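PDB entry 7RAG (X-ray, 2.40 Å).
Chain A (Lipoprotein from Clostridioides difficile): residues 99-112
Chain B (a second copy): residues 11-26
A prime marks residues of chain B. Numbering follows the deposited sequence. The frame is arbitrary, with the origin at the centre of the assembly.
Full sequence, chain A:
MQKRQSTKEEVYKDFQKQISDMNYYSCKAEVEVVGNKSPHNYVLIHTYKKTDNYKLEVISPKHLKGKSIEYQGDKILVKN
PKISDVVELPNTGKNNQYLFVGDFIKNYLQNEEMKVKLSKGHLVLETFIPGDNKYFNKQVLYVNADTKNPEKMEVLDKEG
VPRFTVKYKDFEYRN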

# COMPACT_ATOMS: atom_id res chain seq x y z
N LEU A 99 7.02 -15.73 -7.62
CA LEU A 99 5.88 -14.84 -7.39
C LEU A 99 4.94 -14.78 -8.58
O LEU A 99 3.75 -14.46 -8.43
CB LEU A 99 6.36 -13.42 -7.10
CG LEU A 99 6.96 -13.13 -5.74
CD1 LEU A 99 8.49 -13.09 -5.82
CD2 LEU A 99 6.39 -11.82 -5.28
N PHE A 100 5.46 -15.03 -9.78
CA PHE A 100 4.71 -15.01 -11.01
C PHE A 100 5.46 -15.91 -11.97
O PHE A 100 6.63 -16.25 -11.74
CB PHE A 100 4.53 -13.60 -11.59
CG PHE A 100 5.84 -12.84 -11.75
CD1 PHE A 100 6.54 -12.88 -12.93
CD2 PHE A 100 6.36 -12.11 -10.69
CE1 PHE A 100 7.74 -12.20 -13.06
CE2 PHE A 100 7.56 -11.44 -10.81
CZ PHE A 100 8.25 -11.48 -12.00
N VAL A 101 4.79 -16.31 -13.04
CA VAL A 101 5.46 -17.08 -14.07
C VAL A 101 6.34 -16.12 -14.87
O VAL A 101 5.88 -15.07 -15.34
CB VAL A 101 4.44 -17.84 -14.93
CG1 VAL A 101 3.17 -17.04 -15.05
CG2 VAL A 101 5.00 -18.18 -16.30
N GLY A 102 7.63 -16.44 -14.98
CA GLY A 102 8.64 -15.51 -15.44
C GLY A 102 9.57 -15.02 -14.34
O GLY A 102 10.64 -14.47 -14.64
N ASP A 103 9.19 -15.19 -13.07
CA ASP A 103 10.04 -14.82 -11.95
C ASP A 103 11.13 -15.86 -11.78
O ASP A 103 10.84 -17.02 -11.48
CB ASP A 103 9.20 -14.69 -10.68
CG ASP A 103 10.02 -14.38 -9.45
OD1 ASP A 103 11.20 -13.98 -9.58
OD2 ASP A 103 9.47 -14.56 -8.33
N PHE A 104 12.37 -15.46 -11.96
CA PHE A 104 13.49 -16.39 -11.91
C PHE A 104 14.52 -16.07 -10.84
O PHE A 104 15.15 -17.00 -10.34
CB PHE A 104 14.22 -16.45 -13.26
CG PHE A 104 14.74 -15.13 -13.71
CD1 PHE A 104 16.05 -14.77 -13.45
CD2 PHE A 104 13.91 -14.25 -14.39
CE1 PHE A 104 16.54 -13.55 -13.86
CE2 PHE A 104 14.40 -13.02 -14.81
CZ PHE A 104 15.72 -12.67 -14.53
N ILE A 105 14.72 -14.80 -10.47
CA ILE A 105 15.62 -14.52 -9.36
C ILE A 105 15.04 -15.14 -8.10
O ILE A 105 13.81 -15.12 -7.89
CB ILE A 105 15.85 -13.02 -9.13
CG1 ILE A 105 16.10 -12.25 -10.42
CG2 ILE A 105 17.03 -12.82 -8.16
CD1 ILE A 105 16.38 -10.77 -10.18
N LYS A 106 15.91 -15.65 -7.25
CA LYS A 106 15.62 -16.15 -5.91
C LYS A 106 15.00 -17.54 -5.92
O LYS A 106 14.83 -18.11 -4.84
CB LYS A 106 14.72 -15.21 -5.09
CG LYS A 106 15.42 -13.96 -4.51
CD LYS A 106 14.47 -13.14 -3.62
CE LYS A 106 13.21 -13.94 -3.26
NZ LYS A 106 12.37 -13.21 -2.28
N ASN A 107 14.67 -18.12 -7.07
CA ASN A 107 14.49 -19.56 -7.14
C ASN A 107 15.62 -20.25 -7.87
O ASN A 107 16.07 -21.32 -7.45
CB ASN A 107 13.17 -19.94 -7.80
CG ASN A 107 13.01 -21.46 -7.98
OD1 ASN A 107 12.82 -21.96 -9.10
ND2 ASN A 107 13.13 -22.19 -6.88
N TYR A 108 16.10 -19.64 -8.96
CA TYR A 108 17.31 -20.10 -9.62
C TYR A 108 18.56 -19.52 -8.99
O TYR A 108 19.66 -19.99 -9.31
CB TYR A 108 17.23 -19.78 -11.11
CG TYR A 108 16.15 -20.59 -11.75
CD1 TYR A 108 16.33 -21.95 -12.01
CD2 TYR A 108 14.91 -20.02 -12.06
CE1 TYR A 108 15.32 -22.72 -12.58
CE2 TYR A 108 13.90 -20.78 -12.63
CZ TYR A 108 14.11 -22.13 -12.89
OH TYR A 108 13.10 -22.89 -13.46
N LEU A 109 18.41 -18.54 -8.10
CA LEU A 109 19.53 -18.10 -7.27
C LEU A 109 19.71 -19.03 -6.08
O LEU A 109 20.76 -19.65 -5.90
CB LEU A 109 19.29 -16.67 -6.78
CG LEU A 109 20.31 -16.15 -5.78
CD1 LEU A 109 21.69 -15.99 -6.42
CD2 LEU A 109 19.83 -14.84 -5.17
N GLN A 110 18.67 -19.14 -5.24
CA GLN A 110 18.74 -19.94 -4.02
C GLN A 110 18.60 -21.41 -4.41
O GLN A 110 17.51 -21.98 -4.48
CB GLN A 110 17.67 -19.47 -3.03
CG GLN A 110 17.80 -17.98 -2.68
CD GLN A 110 16.63 -17.44 -1.87
OE1 GLN A 110 15.68 -18.16 -1.55
NE2 GLN A 110 16.70 -16.15 -1.53
N ASN A 111 19.75 -22.02 -4.69
CA ASN A 111 19.78 -23.37 -5.22
C ASN A 111 19.27 -24.38 -4.20
O ASN A 111 19.48 -24.24 -2.99
CB ASN A 111 21.21 -23.73 -5.66
N GLU A 112 18.63 -25.41 -4.72
CA GLU A 112 18.02 -26.48 -3.94
C GLU A 112 18.37 -27.76 -4.69
O GLU A 112 19.40 -27.84 -5.37
CB GLU A 112 16.51 -26.26 -3.77
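Chain B (11-26) VYKDFQKQISDMNYYS

Almost everything that holds these two stretches together is apolar, and the only hydrogen bond the geometry establishes across them is weak: Gln16′ NE2 donates to Leu109 O over 3.2 Å at an N-H...acceptor angle of 133°. A helix of one copy packs against a segment of the other that has no regular helix or strand. The two stretches bury 618 Å² between them.

Chain B enters already helical and stays so through Ser20′, with phi/psi near -62/-43 through most of its length and regular backbone bonds such as Ile19′ N to Phe15′ O at 2.9 Å. After a short turn it extends into a strand at 24-26. The helix and the irregular segment run in opposite senses here: Ile105 lies nearest Ile19′, with CA atoms 6.4 Å apart, and Leu109 lies nearest Gln16′, with CA atoms 5.3 Å apart. Contacts therefore climb back up the helix as chain A advances, from Tyr25′ and Met22′ through Ile19′ to Gln16′ and Tyr12′.

Before these contacts chain A makes a type II turn from Phe100 to Asp103, closed by Asp103 N to Phe100 O at 3.1 Å. Gly102 takes phi/psi of 108/-16, where a CB would be jammed against the preceding carbonyl oxygen. The side chain of Asp103 adds a second tie, its OD2 accepting from Leu99 N at 2.8 Å. Beyond the turn, Tyr108 N bonds to Phe104 O at 3.1 Å, drawing the chain into a compact bend.

Phe104 and Ile105, consecutive residues both directed toward chain B, make the apolar centre together with Ile19′ and Tyr25′. Phe104 CZ lies over one face of the Tyr25′ ring, whereas Ile105 CD1 meets that ring at its edge, 3.5 Å from Tyr25′ CE1. The two aromatic rings are oblique, their centroids 5.2 Å apart and planes at 34°. Ile105 CD1 also reaches the selenium of the selenomethionine Met22′, 4.2 Å from SE. The edge of the Phe104 ring receives Ile19′, CE1 to CG2 at 4.0 Å, and its CD1 is 4.3 Å from Phe15′ CZ.

Ile19′ is the hinge of the pattern, because its other branch serves the next part of chain A: its CD1 lies 3.7 Å from Leu109 CB. Leu109 begins sideways, but its end comes nearer the helix, with CD1 4.0 Å from Gln16′ CB and CD2 3.8 Å from Ser20′ OG. Alongside, Tyr108 CB sits at the edge of the Phe15′ ring, 4.0 Å from CE2.

Toward the N-terminal part of the helix, Tyr12′ OH comes within 3.1 Å of Tyr108 O and 3.3 Å of Asn111 CB. The rule is economical: one helical isoleucine set among Phe104, Ile105 and Leu109, with Gln16′ and Tyr12′ near the carbonyls of Leu109 and Tyr108.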

# COMPACT_ATOMS: atom_id res chain seq x y z
N VAL B 11 29.70 -21.56 -15.14
CA VAL B 11 28.64 -20.76 -15.75
C VAL B 11 27.51 -20.54 -14.76
O VAL B 11 26.99 -19.42 -14.62
CB VAL B 11 28.13 -21.42 -17.04
CG1 VAL B 11 26.84 -20.76 -17.49
CG2 VAL B 11 29.16 -21.30 -18.16
N TYR B 12 27.12 -21.59 -14.04
CA TYR B 12 26.01 -21.46 -13.11
C TYR B 12 26.32 -20.47 -11.99
O TYR B 12 25.47 -19.66 -11.62
CB TYR B 12 25.66 -22.83 -12.52
CG TYR B 12 24.55 -22.75 -11.50
CD1 TYR B 12 24.77 -23.10 -10.18
CD2 TYR B 12 23.29 -22.29 -11.86
CE1 TYR B 12 23.75 -23.02 -9.24
CE2 TYR B 12 22.27 -22.20 -10.95
CZ TYR B 12 22.50 -22.57 -9.63
OH TYR B 12 21.48 -22.48 -8.71
N LYS B 13 27.55 -20.52 -11.46
CA LYS B 13 27.91 -19.60 -10.38
C LYS B 13 28.03 -18.18 -10.90
O LYS B 13 27.65 -17.22 -10.20
CB LYS B 13 29.20 -20.05 -9.70
CG LYS B 13 29.42 -19.42 -8.33
CD LYS B 13 30.75 -19.85 -7.73
N ASP B 14 28.54 -18.01 -12.12
CA ASP B 14 28.53 -16.68 -12.72
C ASP B 14 27.11 -16.14 -12.82
O ASP B 14 26.86 -14.98 -12.47
CB ASP B 14 29.20 -16.72 -14.11
CG ASP B 14 30.71 -16.96 -14.03
OD1 ASP B 14 31.26 -16.93 -12.92
OD2 ASP B 14 31.34 -17.20 -15.09
N PHE B 15 26.17 -16.98 -13.25
CA PHE B 15 24.77 -16.56 -13.33
C PHE B 15 24.23 -16.16 -11.96
O PHE B 15 23.51 -15.15 -11.84
CB PHE B 15 23.94 -17.69 -13.95
CG PHE B 15 22.45 -17.48 -13.86
CD1 PHE B 15 21.79 -16.64 -14.75
CD2 PHE B 15 21.70 -18.15 -12.90
CE1 PHE B 15 20.40 -16.46 -14.67
CE2 PHE B 15 20.31 -17.97 -12.81
CZ PHE B 15 19.67 -17.12 -13.70
N GLN B 16 24.54 -16.95 -10.93
CA GLN B 16 24.08 -16.63 -9.58
C GLN B 16 24.60 -15.28 -9.12
O GLN B 16 23.87 -14.48 -8.53
CB GLN B 16 24.54 -17.70 -8.60
CG GLN B 16 23.91 -19.06 -8.74
CD GLN B 16 24.48 -20.02 -7.71
OE1 GLN B 16 25.71 -20.10 -7.53
NE2 GLN B 16 23.61 -20.74 -7.01
N LYS B 17 25.89 -15.02 -9.37
CA LYS B 17 26.45 -13.73 -9.00
C LYS B 17 25.79 -12.60 -9.77
O LYS B 17 25.48 -11.54 -9.20
CB LYS B 17 27.96 -13.75 -9.25
CG LYS B 17 28.63 -12.40 -9.24
CD LYS B 17 28.98 -11.97 -7.84
CE LYS B 17 30.06 -10.89 -7.88
NZ LYS B 17 31.30 -11.31 -8.63
N GLN B 18 25.55 -12.80 -11.07
CA GLN B 18 24.95 -11.75 -11.89
C GLN B 18 23.55 -11.41 -11.41
O GLN B 18 23.20 -10.24 -11.27
CB GLN B 18 24.95 -12.16 -13.36
CG GLN B 18 24.44 -11.06 -14.29
CD GLN B 18 24.84 -11.24 -15.75
OE1 GLN B 18 26.01 -11.50 -16.07
NE2 GLN B 18 23.87 -11.11 -16.65
N ILE B 19 22.72 -12.42 -11.14
CA ILE B 19 21.36 -12.08 -10.73
C ILE B 19 21.29 -11.64 -9.27
O ILE B 19 20.36 -10.91 -8.90
CB ILE B 19 20.37 -13.23 -10.97
CG1 ILE B 19 20.78 -14.48 -10.20
CG2 ILE B 19 20.26 -13.52 -12.45
CD1 ILE B 19 19.76 -15.60 -10.29
N SER B 20 22.27 -12.02 -8.44
CA SER B 20 22.25 -11.59 -7.05
C SER B 20 22.56 -10.10 -6.92
O SER B 20 21.91 -9.39 -6.14
CB SER B 20 23.23 -12.42 -6.23
OG SER B 20 22.79 -12.51 -4.89
N ASP B 21 23.54 -9.61 -7.67
CA ASP B 21 23.92 -8.20 -7.61
C ASP B 21 22.94 -7.30 -8.35
O ASP B 21 23.04 -6.07 -8.23
CB ASP B 21 25.32 -8.00 -8.18
CG ASP B 21 26.34 -8.85 -7.48
OD1 ASP B 21 26.12 -9.17 -6.28
OD2 ASP B 21 27.38 -9.20 -8.10
N MSE B 22 22.03 -7.86 -9.10
CA MSE B 22 21.06 -7.10 -9.85
C MSE B 22 20.28 -6.21 -8.89
O MSE B 22 19.80 -6.69 -7.88
CB MSE B 22 20.13 -8.08 -10.57
CG MSE B 22 19.79 -7.75 -11.99
SE MSE B 22 19.23 -9.41 -12.90
CE MSE B 22 20.97 -9.93 -13.67
N ASN B 23 20.18 -4.93 -9.19
CA ASN B 23 19.31 -4.03 -8.45
C ASN B 23 18.15 -3.54 -9.29
O ASN B 23 17.21 -2.94 -8.76
CB ASN B 23 20.09 -2.82 -7.91
CG ASN B 23 21.05 -3.19 -6.76
OD1 ASN B 23 20.75 -4.05 -5.92
ND2 ASN B 23 22.21 -2.53 -6.74
N TYR B 24 18.20 -3.78 -10.60
CA TYR B 24 17.15 -3.40 -11.53
C TYR B 24 17.25 -4.33 -12.74
O TYR B 24 18.34 -4.67 -13.18
CB TYR B 24 17.30 -1.95 -11.96
CG TYR B 24 16.43 -1.57 -13.13
CD1 TYR B 24 15.16 -1.04 -12.92
CD2 TYR B 24 16.85 -1.78 -14.44
CE1 TYR B 24 14.34 -0.70 -13.98
CE2 TYR B 24 16.04 -1.45 -15.51
CZ TYR B 24 14.79 -0.91 -15.27
OH TYR B 24 13.98 -0.56 -16.33
N TYR B 25 16.10 -4.74 -13.26
CA TYR B 25 16.12 -5.36 -14.58
C TYR B 25 14.80 -5.06 -15.26
O TYR B 25 13.81 -4.70 -14.63
CB TYR B 25 16.43 -6.87 -14.53
CG TYR B 25 15.30 -7.84 -14.22
CD1 TYR B 25 15.31 -8.59 -13.05
CD2 TYR B 25 14.27 -8.07 -15.13
CE1 TYR B 25 14.31 -9.49 -12.76
CE2 TYR B 25 13.27 -8.96 -14.84
CZ TYR B 25 13.30 -9.67 -13.65
OH TYR B 25 12.30 -10.56 -13.38
N SER B 26 14.81 -5.20 -16.57
CA SER B 26 13.61 -4.93 -17.34
C SER B 26 13.68 -5.74 -18.61
O SER B 26 14.74 -5.85 -19.23
CB SER B 26 13.48 -3.44 -17.68
OG SER B 26 12.12 -3.12 -17.92